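Long-range contact in cortical-lytic enzyme (Bacillus cereus, PDB 4S3J), which probably acts as an N-acetylglucosaminidase that degrades partially broken-down spore cortex peptidoglycan during germination, recognising muramic acid delta-lactam: residues Tyr70-Leu83 against Gln93-Val105. Sequence-based numbering, arbitrary orientation.
Sequences YNVPLASLAKVNNL and QQLYVPKGTKRSV
The carboxamide of Asn81 uses both its oxygen and its nitrogen on the backbone N and O of Tyr96, a worked example of a side-chain amide pairing with a strand residue much as a residue of a neighbouring strand would. Asn81 OD1 accepts from Tyr96 N at 2.8 Å on an in-plane lone pair, with a nearly straight angle of 166° at the hydrogen, while Asn81 ND2 donates a hydrogen bond to Tyr96 O, also at 2.8 Å. The second N-H of Asn81 ND2 goes to Leu77 O (2.9 Å) in the last turn of helix 74-80, so three bonds fix the rotation of the amide and tie strand 94-96 to the helix end. With CG beside the backbone N (chi1 -74°), the amide reaches that turn and the strand together.

Apolar groups pack around this link. Leu83 CD1 meets Leu95 CD2 at 3.7 Å, the two side chains crossing at about a right angle; the methyls of Val80 approach CD1 of the Tyr96 ring, and Val80 CG1 also rests against Pro98. Farther along, Val97 CG1 packs on CB of Tyr70 at 3.7 Å.

At the other end Thr101 N donates to Asn71 O (3.0 Å), and one water joins Tyr70 O to Gly100 N. A second water bridges Asn71 OD1 and Arg103 N; OD1 also accepts from Lys398 NZ and ND2 donates to Asn424 O, joining this end to helices 387-400 and 415-424.

Helix 74-80 and strand 94-96 thus pack together within the second LysM domain, where strand 94-96 pairs antiparallel with strand 54-56 and Ile66 of helix 63-70 touches both Leu77 and Leu95; residues 97-103 run on to strand 104-111 of the TIM barrel.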
# COMPACT_ATOMS: atom_id res chain seq x y z
N TYR A 70 6.54 -17.12 6.72
CA TYR A 70 5.56 -18.17 6.97
C TYR A 70 5.06 -18.24 8.41
O TYR A 70 4.37 -19.18 8.77
CB TYR A 70 6.13 -19.52 6.51
CG TYR A 70 6.17 -19.57 5.00
CD1 TYR A 70 5.00 -19.75 4.28
CD2 TYR A 70 7.35 -19.41 4.30
CE1 TYR A 70 5.00 -19.74 2.88
CE2 TYR A 70 7.36 -19.43 2.89
CZ TYR A 70 6.18 -19.59 2.20
OH TYR A 70 6.18 -19.60 0.81
N ASN A 71 5.33 -17.20 9.18
CA ASN A 71 4.80 -17.07 10.55
C ASN A 71 5.13 -18.26 11.44
O ASN A 71 4.31 -18.68 12.27
CB ASN A 71 3.28 -16.91 10.50
CG ASN A 71 2.85 -15.77 9.58
OD1 ASN A 71 3.38 -14.67 9.65
ND2 ASN A 71 1.88 -16.06 8.70
N VAL A 72 6.36 -18.74 11.31
CA VAL A 72 6.88 -19.88 12.08
C VAL A 72 8.09 -19.47 12.91
O VAL A 72 8.95 -18.75 12.42
CB VAL A 72 7.27 -21.06 11.15
CG1 VAL A 72 6.07 -21.55 10.38
CG2 VAL A 72 8.34 -20.66 10.21
N PRO A 73 8.14 -19.86 14.19
CA PRO A 73 9.35 -19.46 14.92
C PRO A 73 10.64 -19.95 14.27
O PRO A 73 10.69 -21.07 13.77
CB PRO A 73 9.17 -20.13 16.30
CG PRO A 73 7.72 -20.41 16.42
CD PRO A 73 7.19 -20.61 15.02
N LEU A 74 11.67 -19.11 14.27
CA LEU A 74 12.92 -19.43 13.58
C LEU A 74 13.57 -20.71 14.13
O LEU A 74 14.09 -21.52 13.37
CB LEU A 74 13.89 -18.26 13.68
CG LEU A 74 15.31 -18.50 13.15
CD1 LEU A 74 15.30 -18.96 11.71
CD2 LEU A 74 16.19 -17.28 13.35
N ALA A 75 13.54 -20.89 15.45
CA ALA A 75 14.12 -22.10 16.05
C ALA A 75 13.44 -23.36 15.55
O ALA A 75 14.09 -24.38 15.36
CB ALA A 75 14.05 -22.03 17.57
N SER A 76 12.12 -23.31 15.39
CA SER A 76 11.37 -24.48 14.92
C SER A 76 11.71 -24.80 13.47
O SER A 76 11.88 -25.96 13.11
CB SER A 76 9.87 -24.26 15.05
OG SER A 76 9.52 -23.98 16.39
N LEU A 77 11.80 -23.77 12.63
CA LEU A 77 12.13 -23.98 11.21
C LEU A 77 13.52 -24.56 11.07
O LEU A 77 13.74 -25.48 10.29
CB LEU A 77 12.05 -22.65 10.46
CG LEU A 77 12.44 -22.67 8.98
CD1 LEU A 77 11.50 -23.54 8.20
CD2 LEU A 77 12.43 -21.22 8.41
N ALA A 78 14.47 -24.03 11.84
CA ALA A 78 15.84 -24.52 11.80
C ALA A 78 15.91 -25.97 12.29
O ALA A 78 16.50 -26.83 11.64
CB ALA A 78 16.75 -23.62 12.63
N LYS A 79 15.29 -26.23 13.43
CA LYS A 79 15.33 -27.58 14.01
C LYS A 79 14.76 -28.63 13.07
O LYS A 79 15.36 -29.69 12.88
CB LYS A 79 14.60 -27.59 15.35
CG LYS A 79 14.45 -28.97 15.97
CD LYS A 79 13.97 -28.90 17.42
CE LYS A 79 13.61 -30.30 17.93
NZ LYS A 79 14.67 -31.32 17.63
N VAL A 80 13.60 -28.37 12.46
CA VAL A 80 12.94 -29.43 11.71
C VAL A 80 13.70 -29.76 10.42
O VAL A 80 13.49 -30.81 9.82
CB VAL A 80 11.46 -29.07 11.41
CG1 VAL A 80 11.34 -27.99 10.34
CG2 VAL A 80 10.69 -30.33 11.01
N ASN A 81 14.62 -28.87 10.04
CA ASN A 81 15.45 -29.07 8.85
C ASN A 81 16.89 -29.44 9.17
O ASN A 81 17.72 -29.51 8.27
CB ASN A 81 15.44 -27.80 7.99
CG ASN A 81 14.12 -27.60 7.25
OD1 ASN A 81 13.83 -28.30 6.26
ND2 ASN A 81 13.33 -26.63 7.70
N ASN A 82 17.19 -29.65 10.45
CA ASN A 82 18.54 -29.95 10.91
C ASN A 82 19.54 -28.90 10.45
O ASN A 82 20.60 -29.22 9.92
CB ASN A 82 19.01 -31.33 10.43
CG ASN A 82 20.25 -31.79 11.15
OD1 ASN A 82 20.54 -31.35 12.27
ND2 ASN A 82 21.01 -32.67 10.51
N LEU A 83 19.18 -27.63 10.61
CA LEU A 83 20.04 -26.52 10.19
C LEU A 83 20.34 -25.60 11.36
O LEU A 83 19.59 -25.58 12.33
CB LEU A 83 19.39 -25.70 9.06
CG LEU A 83 19.06 -26.43 7.76
CD1 LEU A 83 18.28 -25.52 6.81
CD2 LEU A 83 20.33 -26.94 7.09
N GLN A 93 17.49 -25.09 -2.79
CA GLN A 93 17.50 -25.94 -1.59
C GLN A 93 16.08 -26.16 -1.09
O GLN A 93 15.31 -25.20 -0.96
CB GLN A 93 18.35 -25.28 -0.50
CG GLN A 93 18.54 -26.09 0.75
CD GLN A 93 19.45 -25.42 1.75
OE1 GLN A 93 20.15 -24.46 1.42
NE2 GLN A 93 19.46 -25.92 2.98
N GLN A 94 15.74 -27.40 -0.80
CA GLN A 94 14.41 -27.74 -0.32
C GLN A 94 14.34 -27.70 1.20
O GLN A 94 15.14 -28.33 1.88
CB GLN A 94 14.03 -29.14 -0.81
CG GLN A 94 12.70 -29.64 -0.28
CD GLN A 94 12.40 -31.06 -0.71
OE1 GLN A 94 13.32 -31.85 -0.95
NE2 GLN A 94 11.13 -31.42 -0.72
N LEU A 95 13.31 -27.01 1.72
CA LEU A 95 13.06 -26.96 3.16
C LEU A 95 11.65 -27.43 3.52
O LEU A 95 10.68 -27.21 2.77
CB LEU A 95 13.24 -25.53 3.69
CG LEU A 95 14.60 -24.89 3.48
CD1 LEU A 95 14.54 -23.42 3.93
CD2 LEU A 95 15.69 -25.62 4.23
N TYR A 96 11.53 -28.03 4.70
CA TYR A 96 10.24 -28.34 5.28
C TYR A 96 9.83 -27.13 6.13
O TYR A 96 10.62 -26.65 6.96
CB TYR A 96 10.28 -29.61 6.14
CG TYR A 96 8.93 -29.94 6.73
CD1 TYR A 96 8.54 -29.40 7.93
CD2 TYR A 96 8.03 -30.74 6.04
CE1 TYR A 96 7.28 -29.66 8.45
CE2 TYR A 96 6.77 -31.00 6.55
CZ TYR A 96 6.40 -30.44 7.77
OH TYR A 96 5.15 -30.68 8.32
N VAL A 97 8.61 -26.63 5.92
CA VAL A 97 8.11 -25.44 6.62
C VAL A 97 6.87 -25.80 7.44
O VAL A 97 5.83 -26.13 6.87
CB VAL A 97 7.78 -24.30 5.64
CG1 VAL A 97 7.35 -23.03 6.40
CG2 VAL A 97 8.96 -23.95 4.79
N PRO A 98 6.98 -25.79 8.78
CA PRO A 98 5.78 -26.12 9.57
C PRO A 98 4.68 -25.10 9.37
O PRO A 98 4.97 -24.00 8.89
CB PRO A 98 6.28 -26.07 11.01
CG PRO A 98 7.77 -26.23 10.92
CD PRO A 98 8.17 -25.62 9.62
N LYS A 99 3.43 -25.49 9.65
CA LYS A 99 2.29 -24.59 9.61
C LYS A 99 2.55 -23.46 10.61
O LYS A 99 2.90 -23.72 11.76
CB LYS A 99 0.99 -25.35 9.93
CG LYS A 99 -0.27 -24.50 9.88
CD LYS A 99 -1.54 -25.25 10.30
CE LYS A 99 -2.79 -24.35 10.23
NZ LYS A 99 -4.08 -25.02 10.53
N GLY A 100 2.38 -22.22 10.17
CA GLY A 100 2.64 -21.08 11.05
C GLY A 100 1.34 -20.57 11.63
O GLY A 100 0.29 -21.15 11.35
N THR A 101 1.40 -19.53 12.46
CA THR A 101 0.17 -18.91 12.96
C THR A 101 0.08 -17.46 12.48
O THR A 101 0.89 -16.61 12.85
CB THR A 101 0.11 -18.96 14.49
OG1 THR A 101 1.16 -18.16 15.04
CG2 THR A 101 0.26 -20.39 14.98
N LYS A 102 -0.99 -17.18 11.75
CA LYS A 102 -1.24 -15.86 11.16
C LYS A 102 -1.74 -14.88 12.17
O LYS A 102 -2.54 -15.23 13.03
CB LYS A 102 -2.29 -15.96 10.04
CG LYS A 102 -1.85 -16.70 8.83
CD LYS A 102 -3.03 -17.10 7.96
CE LYS A 102 -3.76 -15.98 7.32
NZ LYS A 102 -4.71 -16.53 6.31
N ARG A 103 -1.14 -13.69 12.16
CA ARG A 103 -1.69 -12.55 12.91
C ARG A 103 -2.69 -11.81 12.04
O ARG A 103 -2.74 -11.98 10.81
CB ARG A 103 -0.59 -11.63 13.42
CG ARG A 103 0.36 -11.05 12.39
CD ARG A 103 1.47 -10.28 13.09
NE ARG A 103 1.56 -8.82 13.04
CZ ARG A 103 0.59 -7.92 12.83
NH1 ARG A 103 -0.67 -8.25 12.60
NH2 ARG A 103 0.93 -6.64 12.85
N SER A 104 -3.55 -11.03 12.71
CA SER A 104 -4.56 -10.22 12.06
C SER A 104 -3.93 -8.96 11.50
O SER A 104 -2.90 -8.50 11.99
CB SER A 104 -5.68 -9.84 13.04
OG SER A 104 -6.45 -10.97 13.38
N VAL A 105 -4.58 -8.40 10.49
CA VAL A 105 -4.16 -7.12 9.91
C VAL A 105 -5.40 -6.32 9.52
O VAL A 105 -6.44 -6.89 9.19
CB VAL A 105 -3.23 -7.35 8.67
CG1 VAL A 105 -4.01 -7.82 7.44
CG2 VAL A 105 -2.45 -6.10 8.34
O HOH W 1 2.78 -21.08 7.34
O HOH W 2 0.84 -13.04 10.09